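Local coordinates for putative uncharacterized protein (Trypanosoma brucei brucei, PDB 5KO4), which is of unknown function but, as a bromodomain from a longer trypanosome protein, probably recognises acetylated lysine side chains, at residues Q74-Y77 with D78-E82; E82-P85 with F86-L89. All coordinates share one frame; numbering follows the deposited sequence.

Interaction 1 (Q74-Y77 with D78-E82); sequences QNCY and DYNRE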
ATOM      1  N   GLN A  74       5.939  -7.007 -11.336  1.00  8.67           N
ATOM      2  CA  GLN A  74       5.059  -8.161 -11.458  1.00  9.21           C
ATOM      3  C   GLN A  74       4.469  -8.548 -10.090  1.00 11.43           C
ATOM      4  O   GLN A  74       3.295  -8.920 -10.011  1.00 10.28           O
ATOM      5  CB  GLN A  74       5.771  -9.352 -12.081  1.00 10.27           C
ATOM      6  CG  GLN A  74       4.814 -10.490 -12.471  1.00 11.97           C
ATOM      7  CD  GLN A  74       3.769 -10.020 -13.455  1.00 14.86           C
ATOM      8  OE1 GLN A  74       4.084  -9.413 -14.497  1.00 16.38           O
ATOM      9  NE2 GLN A  74       2.489 -10.280 -13.170  1.00 14.55           N
ATOM     10  N   ASN A  75       5.239  -8.393  -9.004  1.00  8.85           N
ATOM     11  CA  ASN A  75       4.681  -8.670  -7.679  1.00  8.79           C
ATOM     12  C   ASN A  75       3.553  -7.704  -7.362  1.00 10.35           C
ATOM     13  O   ASN A  75       2.541  -8.104  -6.787  1.00 11.25           O
ATOM     14  CB  ASN A  75       5.757  -8.568  -6.601  1.00  8.61           C
ATOM     15  CG  ASN A  75       6.686  -9.744  -6.570  1.00  9.99           C
ATOM     16  OD1 ASN A  75       6.419 -10.803  -7.156  1.00 10.36           O
ATOM     17  ND2 ASN A  75       7.789  -9.597  -5.845  1.00  9.61           N
ATOM     18  N   CYS A  76       3.683  -6.455  -7.785  1.00  9.39           N
ATOM     19  CA  CYS A  76       2.603  -5.496  -7.599  1.00  9.36           C
ATOM     20  C   CYS A  76       1.352  -5.963  -8.332  1.00 10.86           C
ATOM     21  O   CYS A  76       0.257  -5.934  -7.765  1.00  9.68           O
ATOM     22  CB  CYS A  76       3.025  -4.118  -8.075  1.00  9.08           C
ATOM     23  SG  CYS A  76       1.710  -2.877  -7.992  1.00 10.78           S
ATOM     24  N   TYR A  77       1.501  -6.399  -9.580  1.00  9.22           N
ATOM     25  CA  TYR A  77       0.331  -6.834 -10.332  1.00  8.91           C
ATOM     26  C   TYR A  77      -0.300  -8.034  -9.682  1.00 10.87           C
ATOM     27  O   TYR A  77      -1.525  -8.120  -9.619  1.00 11.95           O
ATOM     28  CB  TYR A  77       0.674  -7.145 -11.795  1.00  9.01           C
ATOM     29  CG  TYR A  77       1.458  -6.069 -12.530  1.00  9.90           C
ATOM     30  CD1 TYR A  77       1.341  -4.728 -12.180  1.00 11.14           C
ATOM     31  CD2 TYR A  77       2.401  -6.406 -13.491  1.00 10.80           C
ATOM     32  CE1 TYR A  77       2.123  -3.747 -12.797  1.00 11.36           C
ATOM     33  CE2 TYR A  77       3.188  -5.437 -14.108  1.00 11.84           C
ATOM     34  CZ  TYR A  77       3.071  -4.112 -13.728  1.00 12.58           C
ATOM     35  OH  TYR A  77       3.856  -3.143 -14.312  1.00 13.24           O
ATOM     36  N   ASP A  78       0.500  -8.956  -9.180  1.00  9.47           N
ATOM     37  CA  ASP A  78      -0.041 -10.181  -8.602  1.00 10.55           C
ATOM     38  C   ASP A  78      -0.733  -9.913  -7.264  1.00 12.54           C
ATOM     39  O   ASP A  78      -1.760 -10.515  -6.997  1.00 14.23           O
ATOM     40  CB  ASP A  78       1.074 -11.213  -8.427  1.00 11.67           C
ATOM     41  CG  ASP A  78       1.658 -11.696  -9.753  1.00 13.45           C
ATOM     42  OD1 ASP A  78       1.138 -11.290 -10.818  1.00 14.65           O
ATOM     43  OD2 ASP A  78       2.670 -12.414  -9.722  1.00 15.94           O
ATOM     44  N   TYR A  79      -0.207  -9.013  -6.444  1.00  9.31           N
ATOM     45  CA  TYR A  79      -0.781  -8.745  -5.134  1.00  8.98           C
ATOM     46  C   TYR A  79      -2.011  -7.828  -5.233  1.00 10.60           C
ATOM     47  O   TYR A  79      -3.047  -8.098  -4.621  1.00 11.04           O
ATOM     48  CB  TYR A  79       0.287  -8.106  -4.231  1.00  9.86           C
ATOM     49  CG  TYR A  79      -0.181  -7.856  -2.818  1.00 10.08           C
ATOM     50  CD1 TYR A  79      -0.235  -8.887  -1.892  1.00  9.67           C
ATOM     51  CD2 TYR A  79      -0.504  -6.575  -2.389  1.00 10.84           C
ATOM     52  CE1 TYR A  79      -0.614  -8.655  -0.575  1.00  9.97           C
ATOM     53  CE2 TYR A  79      -0.947  -6.340  -1.098  1.00 10.64           C
ATOM     54  CZ  TYR A  79      -0.973  -7.374  -0.180  1.00 12.57           C
ATOM     55  OH  TYR A  79      -1.392  -7.097   1.099  1.00 12.44           O
ATOM     56  N   ASN A  80      -1.892  -6.729  -5.979  1.00  8.71           N
ATOM     57  CA  ASN A  80      -2.965  -5.734  -6.076  1.00  7.57           C
ATOM     58  C   ASN A  80      -3.931  -5.971  -7.236  1.00 11.45           C
ATOM     59  O   ASN A  80      -4.958  -5.293  -7.321  1.00 10.97           O
ATOM     60  CB  ASN A  80      -2.343  -4.366  -6.247  1.00  8.63           C
ATOM     61  CG  ASN A  80      -1.460  -4.001  -5.080  1.00 10.36           C
ATOM     62  OD1 ASN A  80      -1.945  -3.782  -3.977  1.00 11.44           O
ATOM     63  ND2 ASN A  80      -0.130  -3.987  -5.281  1.00 11.09           N
ATOM     64  N   ARG A  81      -3.595  -6.928  -8.119  1.00  9.66           N
ATOM     65  CA  ARG A  81      -4.267  -7.215  -9.395  1.00  9.98           C
ATOM     66  C   ARG A  81      -3.748  -6.252 -10.441  1.00 12.26           C
ATOM     67  O   ARG A  81      -3.282  -5.150 -10.125  1.00 11.22           O
ATOM     68  CB  ARG A  81      -5.799  -7.192  -9.328  1.00 10.32           C
ATOM     69  CG  ARG A  81      -6.389  -8.102  -8.243  1.00 12.36           C
ATOM     70  CD  ARG A  81      -6.044  -9.584  -8.388  1.00 13.08           C
ATOM     71  NE  ARG A  81      -6.712 -10.161  -9.555  1.00 14.51           N
ATOM     72  CZ  ARG A  81      -6.998 -11.447  -9.722  1.00 19.94           C
ATOM     73  NH1 ARG A  81      -6.683 -12.335  -8.783  1.00 20.23           N
ATOM     74  NH2 ARG A  81      -7.627 -11.855 -10.819  1.00 16.67           N
ATOM     75  N   GLU A  82      -3.805  -6.677 -11.694  1.00 11.40           N
ATOM     76  CA  GLU A  82      -3.219  -5.954 -12.822  1.00 10.73           C
ATOM     77  C   GLU A  82      -3.861  -4.624 -13.026  1.00 13.21           C
ATOM     78  O   GLU A  82      -3.159  -3.634 -13.220  1.00 13.73           O
ATOM     79  CB  GLU A  82      -3.364  -6.774 -14.102  1.00 12.15           C
ATOM     80  CG  GLU A  82      -2.645  -8.117 -14.071  1.00 13.76           C
ATOM     81  CD  GLU A  82      -1.280  -8.177 -14.720  1.00 15.65           C
ATOM     82  OE1 GLU A  82      -0.926  -7.253 -15.497  1.00 14.17           O
ATOM     83  OE2 GLU A  82      -0.577  -9.185 -14.488  1.00 16.13           O
TER
HETATM   84  O   HOH W   1       5.336 -11.882  -9.470  1.00 16.57           O
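Gln74 and Asp78, one helical turn apart, join through their side chains. Gln74 NE2 donates to Asp78 OD1 over 2.9 Å; the acceptor lies almost in the amide plane, while the amide comes to OD1 from the syn side, well out of the carboxylate plane. With CG of Gln74 anti to the backbone N (chi1 -169°) and a bend at chi2, the side chain runs forward along the helix to the next turn. The other oxygen of Asp78 is met by a water, which donates to OD2 over 2.7 Å and also to Asn75 OD1. The ND2 of Asn75 turns to His43 O in a nearby loop.

The main chain supplies ordinary i to i+4 bonds, such as Tyr79 N to Asn75 O. Cys76 O carries an extra load: Asn80 N reaches it from one face of the carbonyl plane, at 2.9 Å, and Asn80 ND2 from the opposite face, at 3.2 Å and less straight (138°). Asn80 suits the last turn, because a short amide can curl back onto the carbonyl there. In a Tyr-Asn pair closing helix 62-80, it probably corresponds to the asparagine that binds acetyl-lysine in related bromodomains. Arg81 takes a positive phi (82°), which carries the chain out of the helix.

Packing is mostly the work of Tyr77. Glu82 swings back against the root of the ring, its OE2 3.6 Å from Tyr77 CB and OE1 4.0 Å from Tyr77 CG, the carboxylate inclined to the ring. The same OE1 forms a salt bridge with Arg91, whose cation also lies against the Tyr77 ring, and the Tyr77 hydroxyl continues to Glu94. On another side of the helix, Cys76 SG sits 3.5 Å from Asn80 ND2, a compact sulfur suited to a buried spot beside Phe27.

Interaction 2 (E82-P85 with F86-L89); sequences EESP and FSTL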
ATOM      1  N   GLU A  82      -3.805  -6.677 -11.694  1.00 11.40           N
ATOM      2  CA  GLU A  82      -3.219  -5.954 -12.822  1.00 10.73           C
ATOM      3  C   GLU A  82      -3.861  -4.624 -13.026  1.00 13.21           C
ATOM      4  O   GLU A  82      -3.159  -3.634 -13.220  1.00 13.73           O
ATOM      5  CB  GLU A  82      -3.364  -6.774 -14.102  1.00 12.15           C
ATOM      6  CG  GLU A  82      -2.645  -8.117 -14.071  1.00 13.76           C
ATOM      7  CD  GLU A  82      -1.280  -8.177 -14.720  1.00 15.65           C
ATOM      8  OE1 GLU A  82      -0.926  -7.253 -15.497  1.00 14.17           O
ATOM      9  OE2 GLU A  82      -0.577  -9.185 -14.488  1.00 16.13           O
ATOM     10  N   GLU A  83      -5.198  -4.588 -13.050  1.00 10.93           N
ATOM     11  CA  GLU A  83      -5.932  -3.340 -13.209  1.00 11.83           C
ATOM     12  C   GLU A  83      -6.281  -2.828 -11.832  1.00 14.24           C
ATOM     13  O   GLU A  83      -7.271  -3.260 -11.229  1.00 15.84           O
ATOM     14  CB  GLU A  83      -7.183  -3.534 -14.047  1.00 13.75           C
ATOM     15  CG  GLU A  83      -6.892  -3.864 -15.495  1.00 17.34           C
ATOM     16  CD  GLU A  83      -8.130  -3.757 -16.359  1.00 23.92           C
ATOM     17  OE1 GLU A  83      -8.972  -4.682 -16.307  1.00 19.27           O
ATOM     18  OE2 GLU A  83      -8.329  -2.683 -16.972  1.00 28.32           O
ATOM     19  N   SER A  84      -5.432  -1.959 -11.295  1.00 12.25           N
ATOM     20  CA  SER A  84      -5.644  -1.366  -9.978  1.00 12.48           C
ATOM     21  C   SER A  84      -4.822  -0.094  -9.853  1.00 15.57           C
ATOM     22  O   SER A  84      -3.822   0.052 -10.552  1.00 13.25           O
ATOM     23  CB  SER A  84      -5.236  -2.340  -8.884  1.00 14.62           C
ATOM     24  OG  SER A  84      -3.827  -2.482  -8.823  1.00 15.27           O
ATOM     25  N   PRO A  85      -5.156   0.814  -8.922  1.00 14.07           N
ATOM     26  CA  PRO A  85      -4.370   2.051  -8.808  1.00 12.22           C
ATOM     27  C   PRO A  85      -2.894   1.811  -8.430  1.00 13.23           C
ATOM     28  O   PRO A  85      -2.011   2.461  -8.981  1.00 13.16           O
ATOM     29  CB  PRO A  85      -5.115   2.825  -7.727  1.00 15.13           C
ATOM     30  CG  PRO A  85      -6.506   2.379  -7.859  1.00 18.83           C
ATOM     31  CD  PRO A  85      -6.391   0.902  -8.125  1.00 16.28           C
ATOM     32  N   PHE A  86      -2.592   0.845  -7.540  1.00 12.73           N
ATOM     33  CA  PHE A  86      -1.181   0.574  -7.267  1.00 12.43           C
ATOM     34  C   PHE A  86      -0.454   0.133  -8.553  1.00 14.52           C
ATOM     35  O   PHE A  86       0.680   0.547  -8.828  1.00 12.75           O
ATOM     36  CB  PHE A  86      -1.026  -0.518  -6.208  1.00 14.22           C
ATOM     37  CG  PHE A  86      -1.170  -0.036  -4.787  1.00 14.45           C
ATOM     38  CD1 PHE A  86      -0.206   0.767  -4.214  1.00 18.87           C
ATOM     39  CD2 PHE A  86      -2.264  -0.405  -4.016  1.00 17.13           C
ATOM     40  CE1 PHE A  86      -0.323   1.184  -2.887  1.00 19.11           C
ATOM     41  CE2 PHE A  86      -2.375   0.009  -2.694  1.00 19.38           C
ATOM     42  CZ  PHE A  86      -1.418   0.822  -2.147  1.00 17.89           C
ATOM     43  N   SER A  87      -1.109  -0.732  -9.336  1.00 10.56           N
ATOM     44  CA  SER A  87      -0.519  -1.250 -10.550  1.00  9.72           C
ATOM     45  C   SER A  87      -0.364  -0.162 -11.628  1.00 12.08           C
ATOM     46  O   SER A  87       0.507  -0.292 -12.461  1.00 10.90           O
ATOM     47  CB  SER A  87      -1.326  -2.412 -11.072  1.00 11.39           C
ATOM     48  OG  SER A  87      -1.166  -3.475 -10.145  1.00 11.27           O
ATOM     49  N   THR A  88      -1.185   0.919 -11.607  0.50 10.06           N
ATOM     50  CA  THR A  88      -0.980   1.996 -12.595  0.50  9.91           C
ATOM     51  C   THR A  88       0.394   2.614 -12.412  0.50 13.10           C
ATOM     52  O   THR A  88       1.069   2.867 -13.404  0.50 12.82           O
ATOM     53  CB  THR A  88      -2.070   3.093 -12.570  0.50 14.83           C
ATOM     54  OG1 THR A  88      -2.046   3.810 -11.323  0.50 14.06           O
ATOM     55  CG2 THR A  88      -3.440   2.549 -12.814  0.50 16.06           C
ATOM     56  N   LEU A  89       0.826   2.846 -11.167  1.00 10.69           N
ATOM     57  CA  LEU A  89       2.165   3.419 -10.929  1.00 10.31           C
ATOM     58  C   LEU A  89       3.246   2.392 -11.332  1.00 11.44           C
ATOM     59  O   LEU A  89       4.197   2.732 -12.043  1.00 10.80           O
ATOM     60  CB  LEU A  89       2.355   3.806  -9.465  1.00 11.51           C
ATOM     61  CG  LEU A  89       3.778   4.267  -9.103  1.00 15.28           C
ATOM     62  CD1 LEU A  89       4.214   5.482  -9.963  1.00 14.82           C
ATOM     63  CD2 LEU A  89       3.892   4.559  -7.616  1.00 17.10           C
TER
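Ser84 and Thr88 span the first turn of helix 85-104, with Thr88 N donating to Ser84 O over 3.0 Å. Ser84 holds the N-cap position, and Pro85 follows as the first helical residue. Proline fits there because a first-turn nitrogen has no earlier carbonyl of the helix to bond and can do without a hydrogen, while its ring fixes phi at a helical value.

The tight part lies on the inner side, around the two serines. Ser87 CB comes to 3.1 Å from Glu82 O, a close approach that the small serine side chain permits, and Ser84 OG stands 3.1 Å from Ser87 OG. Both hydroxyls also turn to Arg81 O. The chi1 of Ser87 (-68°) sets its OG beside the backbone N, on this inner side. Small hydroxyl-bearing residues thus do double duty, fitting a narrow space and satisfying a carbonyl left over by the bend of the chain.

The solvent side is looser. Exposed Thr88, modelled in two conformers, has in one of them its OG1 2.7 Å from Pro85 O, to which it donates from outside the carbonyl axis (130° at the oxygen). Thr88 N adds a weak bond of 3.2 Å to this Pro85 O. A threonine hydroxyl can fold back on its own helix in this way, but the hydroxyl bond belongs to the conformer described and is doubtful to that extent.

Phe86 leads off to Ile26 and to Asn80 on helix 62-80, Leu89 reaches Asp22, Ile26 and Phe27, and Pro85 packs on Tyr79 of the second subunit, so the turn lies between helix 62-80, the loop following helix 8-21 and the partner chain.

In the fold
Interactions 1 and 2 are the two ends of one connection, the BC loop of the bromodomain bundle: residues 74-82 complete the first of the two helices, 62-80, and residues 82-89 begin the second, 85-104, with Glu82 belonging to both. Their centres are about 8 Å apart. Arg81 O and Ser87 OG, 2.7 Å from each other, probably hydrogen-bond and so join the two contacts directly, while Cys76 SG packs 3.6 Å from that same OG. Asn80 OD1 lies 3.4 Å from Phe86 CD2, so helix 85-104 borders the asparagine that, as in relatives, probably marks the acetyl-lysine pocket. Both interactions also touch the second subunit.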